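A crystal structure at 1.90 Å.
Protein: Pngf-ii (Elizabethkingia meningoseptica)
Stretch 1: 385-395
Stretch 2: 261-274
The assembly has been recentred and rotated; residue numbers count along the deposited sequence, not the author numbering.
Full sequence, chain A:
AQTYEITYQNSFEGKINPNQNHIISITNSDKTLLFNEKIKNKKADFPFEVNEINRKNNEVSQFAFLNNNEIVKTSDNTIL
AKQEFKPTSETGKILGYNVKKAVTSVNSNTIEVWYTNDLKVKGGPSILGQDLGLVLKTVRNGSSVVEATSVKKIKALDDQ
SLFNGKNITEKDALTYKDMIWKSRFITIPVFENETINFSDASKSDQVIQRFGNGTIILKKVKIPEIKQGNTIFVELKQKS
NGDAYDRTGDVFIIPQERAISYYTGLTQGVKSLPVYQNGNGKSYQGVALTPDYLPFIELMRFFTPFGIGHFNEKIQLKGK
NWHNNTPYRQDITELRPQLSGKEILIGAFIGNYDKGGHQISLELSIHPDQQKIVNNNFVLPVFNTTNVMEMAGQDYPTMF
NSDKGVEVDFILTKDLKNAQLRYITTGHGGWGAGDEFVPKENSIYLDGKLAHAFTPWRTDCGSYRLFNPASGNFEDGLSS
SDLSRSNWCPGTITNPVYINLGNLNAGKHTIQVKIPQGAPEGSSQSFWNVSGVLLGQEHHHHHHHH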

# COMPACT_ATOMS: atom_id res chain seq x y z
N THR A 385 6.44 -14.14 19.75
CA THR A 385 7.73 -14.56 20.23
C THR A 385 8.89 -13.81 19.60
O THR A 385 10.00 -13.94 20.05
CB THR A 385 7.99 -16.07 20.01
OG1 THR A 385 8.18 -16.35 18.61
CG2 THR A 385 6.82 -16.90 20.58
N THR A 386 8.62 -13.02 18.56
CA THR A 386 9.68 -12.31 17.86
C THR A 386 10.38 -11.30 18.77
O THR A 386 9.75 -10.36 19.27
CB THR A 386 9.13 -11.59 16.62
OG1 THR A 386 8.44 -12.52 15.76
CG2 THR A 386 10.27 -10.92 15.82
N ASN A 387 11.69 -11.45 18.95
CA ASN A 387 12.38 -10.56 19.90
C ASN A 387 12.94 -9.30 19.22
O ASN A 387 14.15 -9.16 18.92
CB ASN A 387 13.39 -11.31 20.76
CG ASN A 387 14.50 -11.95 19.97
OD1 ASN A 387 14.29 -12.43 18.84
ND2 ASN A 387 15.69 -11.97 20.55
N VAL A 388 12.01 -8.39 18.99
CA VAL A 388 12.31 -7.07 18.47
C VAL A 388 13.27 -6.38 19.41
O VAL A 388 14.08 -5.57 18.96
CB VAL A 388 11.02 -6.27 18.24
CG1 VAL A 388 11.22 -4.76 18.34
CG2 VAL A 388 10.41 -6.66 16.89
N MSE A 389 13.19 -6.72 20.70
CA MSE A 389 14.13 -6.19 21.70
C MSE A 389 15.39 -7.04 21.85
O MSE A 389 16.00 -7.08 22.93
CB MSE A 389 13.36 -6.00 23.03
CG MSE A 389 12.55 -4.72 22.98
SE MSE A 389 11.51 -4.56 24.66
CE MSE A 389 13.00 -3.97 25.78
N GLU A 390 15.78 -7.70 20.77
CA GLU A 390 17.03 -8.48 20.72
C GLU A 390 18.25 -7.72 21.26
O GLU A 390 19.08 -8.30 21.96
CB GLU A 390 17.29 -8.89 19.28
CG GLU A 390 18.56 -9.69 19.03
CD GLU A 390 18.83 -9.89 17.53
OE1 GLU A 390 19.89 -10.45 17.19
OE2 GLU A 390 18.00 -9.47 16.70
N MSE A 391 18.36 -6.46 20.92
CA MSE A 391 19.51 -5.63 21.36
C MSE A 391 19.08 -4.77 22.54
O MSE A 391 19.60 -3.67 22.76
CB MSE A 391 20.02 -4.83 20.15
CG MSE A 391 20.77 -5.70 19.15
SE MSE A 391 19.55 -6.38 17.72
CE MSE A 391 20.93 -7.40 16.74
N ALA A 392 18.09 -5.24 23.29
CA ALA A 392 17.66 -4.58 24.51
C ALA A 392 17.26 -5.58 25.58
O ALA A 392 16.39 -5.29 26.39
CB ALA A 392 16.51 -3.64 24.22
N GLY A 393 17.87 -6.77 25.54
CA GLY A 393 17.73 -7.78 26.59
C GLY A 393 16.62 -8.83 26.43
O GLY A 393 16.42 -9.64 27.33
N GLN A 394 15.90 -8.83 25.31
CA GLN A 394 14.83 -9.84 25.13
C GLN A 394 15.40 -11.11 24.51
O GLN A 394 16.03 -11.05 23.45
CB GLN A 394 13.70 -9.29 24.25
CG GLN A 394 12.48 -10.20 24.19
CD GLN A 394 11.36 -9.67 23.30
OE1 GLN A 394 11.52 -8.72 22.52
NE2 GLN A 394 10.19 -10.27 23.43
N ASP A 395 15.18 -12.25 25.17
CA ASP A 395 15.74 -13.52 24.72
C ASP A 395 15.16 -13.99 23.39
O ASP A 395 14.03 -13.65 23.05
CB ASP A 395 15.52 -14.59 25.80
CG ASP A 395 16.50 -14.45 26.93
OD1 ASP A 395 17.71 -14.53 26.63
OD2 ASP A 395 16.07 -14.22 28.07
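Stretch 2, residues 261-274: SYYTGLTQGVKSLP

Stretch 2 opens with a short helix, 262-268, capped at its start by Ser-261, whose OG accepts a weak bond from Tyr-263 N at 3.0 Å. The helix runs to Gln-268; Gly-269, the first residue after it, takes a positive phi, and a 3-10 segment, 270-272, follows. Stretch 1 has no regular helix or strand, yet it runs along this helix in the same general sense: Met-389 CA lies 7.6 Å from Leu-266 CA, and further on Gly-393 CA comes within 6.1 Å of Val-270 CA. Together they bury 388 Å².

Thr-385 does not reach stretch 2, and Thr-386 and Asn-387 approach it only marginally. Asn-387 instead works within its own stretch: it begins a type I turn, closed by Glu-390 N to Asn-387 O at 2.9 Å, and its ND2 donates to Gln-394 O at 3.1 Å, tying the two ends of the loop together. Val-388 points toward the helix and sets CG1 4.0 Å from Tyr-262 CE2, near the plane of the ring, where a compact branched side chain packs well.

Met-389 is the centre of the contact, with the largest area covered by the other stretch. This selenomethionine lays SE over one face of the Tyr-262 ring, 4.2 Å from the centroid of its six carbons. Its long, flexible chain passes Leu-266, with Met-389 CG 3.6 Å from Leu-266 CD2, and carries the methyl CE to 3.3 Å from Gly-265 O and 4.1 Å from Val-270 CB. Leu-273 adds a further apolar neighbour, its CD1 4.2 Å from Met-389 SE. Gly-265 leaves this space free: a CB there would be tight against Met-389 SE and would clash with Leu-273 CD2.

Glu-390 points away, and Met-391 is out of reach. Contact resumes at Ala-392, whose O lies 3.7 Å from Val-270 CB. A water joins the same two residues, donating to Ala-392 O at 2.7 Å and accepting from Val-270 N at 3.0 Å. Gly-393 has backbone angles, phi 92° and psi 5°, at which a CB would be jammed against Ala-392 O, which by itself calls for glycine; that CB would also sit tight against Val-270 CG1.

Gln-394 supplies the polar anchor. Its extended side chain, t at chi1 and chi2, brings OE1 to the ring edge, where Tyr-262 OH donates a very short hydrogen bond of 2.5 Å to Gln-394 OE1. The same OE1 accepts from Met-389 N at 3.2 Å, so one amide oxygen serves both the loop and the helix. Asp-395 makes no contact with stretch 2.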

# COMPACT_ATOMS: atom_id res chain seq x y z
N SER A 261 2.25 -2.72 28.20
CA SER A 261 2.40 -2.96 26.78
C SER A 261 3.87 -3.18 26.46
O SER A 261 4.74 -2.99 27.30
CB SER A 261 1.92 -1.76 25.95
OG SER A 261 2.88 -0.71 26.01
N TYR A 262 4.15 -3.51 25.21
CA TYR A 262 5.54 -3.64 24.81
C TYR A 262 6.29 -2.33 24.98
O TYR A 262 7.51 -2.34 25.18
CB TYR A 262 5.58 -4.13 23.37
CG TYR A 262 6.85 -4.82 22.95
CD1 TYR A 262 7.19 -6.07 23.45
CD2 TYR A 262 7.66 -4.27 21.99
CE1 TYR A 262 8.35 -6.72 23.02
CE2 TYR A 262 8.81 -4.90 21.56
CZ TYR A 262 9.14 -6.14 22.06
OH TYR A 262 10.28 -6.77 21.59
N TYR A 263 5.58 -1.20 24.91
CA TYR A 263 6.17 0.14 25.14
C TYR A 263 6.71 0.31 26.56
O TYR A 263 7.72 0.98 26.77
CB TYR A 263 5.15 1.25 24.83
CG TYR A 263 5.70 2.67 24.78
CD1 TYR A 263 6.69 3.02 23.87
CD2 TYR A 263 5.18 3.68 25.60
CE1 TYR A 263 7.18 4.31 23.80
CE2 TYR A 263 5.64 4.99 25.51
CZ TYR A 263 6.64 5.29 24.61
OH TYR A 263 7.14 6.57 24.50
N THR A 264 6.06 -0.30 27.53
CA THR A 264 6.60 -0.34 28.90
C THR A 264 7.99 -1.00 28.91
O THR A 264 8.92 -0.49 29.52
CB THR A 264 5.67 -1.13 29.84
OG1 THR A 264 4.31 -0.87 29.49
CG2 THR A 264 5.94 -0.73 31.29
N GLY A 265 8.12 -2.12 28.21
CA GLY A 265 9.40 -2.77 28.03
C GLY A 265 10.43 -1.88 27.34
O GLY A 265 11.57 -1.79 27.79
N LEU A 266 10.04 -1.23 26.26
CA LEU A 266 10.97 -0.38 25.53
C LEU A 266 11.42 0.83 26.36
O LEU A 266 12.60 1.19 26.33
CB LEU A 266 10.36 0.10 24.22
CG LEU A 266 10.05 -0.94 23.13
CD1 LEU A 266 9.15 -0.31 22.11
CD2 LEU A 266 11.33 -1.42 22.45
N THR A 267 10.50 1.46 27.10
CA THR A 267 10.85 2.70 27.79
C THR A 267 11.51 2.47 29.14
O THR A 267 12.41 3.23 29.54
CB THR A 267 9.63 3.61 28.01
OG1 THR A 267 8.65 2.90 28.73
CG2 THR A 267 9.05 4.08 26.70
N GLN A 268 11.05 1.45 29.86
CA GLN A 268 11.56 1.13 31.20
C GLN A 268 12.65 0.06 31.18
O GLN A 268 13.54 0.06 32.04
CB GLN A 268 10.46 0.60 32.13
CG GLN A 268 9.28 1.54 32.31
CD GLN A 268 9.71 2.97 32.53
OE1 GLN A 268 9.36 3.85 31.74
NE2 GLN A 268 10.50 3.20 33.59
N GLY A 269 12.58 -0.84 30.22
CA GLY A 269 13.45 -1.99 30.23
C GLY A 269 12.72 -3.31 30.21
O GLY A 269 11.57 -3.45 30.64
N VAL A 270 13.45 -4.31 29.73
CA VAL A 270 12.87 -5.59 29.47
C VAL A 270 12.26 -6.22 30.73
O VAL A 270 11.36 -7.04 30.63
CB VAL A 270 13.92 -6.52 28.82
CG1 VAL A 270 14.92 -7.03 29.87
CG2 VAL A 270 13.24 -7.68 28.12
N LYS A 271 12.72 -5.82 31.92
CA LYS A 271 12.18 -6.41 33.16
C LYS A 271 10.69 -6.09 33.37
O LYS A 271 10.01 -6.81 34.08
CB LYS A 271 13.00 -5.95 34.38
CG LYS A 271 12.71 -6.73 35.66
CD LYS A 271 13.60 -6.28 36.82
CE LYS A 271 13.34 -7.07 38.09
NZ LYS A 271 13.37 -8.54 37.84
N SER A 272 10.19 -5.03 32.75
CA SER A 272 8.80 -4.64 32.92
C SER A 272 7.83 -5.58 32.21
O SER A 272 6.68 -5.63 32.55
CB SER A 272 8.58 -3.21 32.42
OG SER A 272 9.18 -2.30 33.31
N LEU A 273 8.32 -6.32 31.21
CA LEU A 273 7.51 -7.29 30.49
C LEU A 273 7.20 -8.51 31.35
O LEU A 273 8.04 -8.96 32.12
CB LEU A 273 8.26 -7.74 29.23
CG LEU A 273 8.57 -6.62 28.23
CD1 LEU A 273 9.27 -7.19 27.01
CD2 LEU A 273 7.30 -5.88 27.84
N PRO A 274 5.98 -9.05 31.24
CA PRO A 274 5.65 -10.31 31.92
C PRO A 274 6.55 -11.47 31.49
O PRO A 274 6.86 -11.60 30.30
CB PRO A 274 4.21 -10.59 31.49
CG PRO A 274 3.67 -9.31 31.01
CD PRO A 274 4.82 -8.47 30.55
O HOH W 1 15.91 -3.49 28.31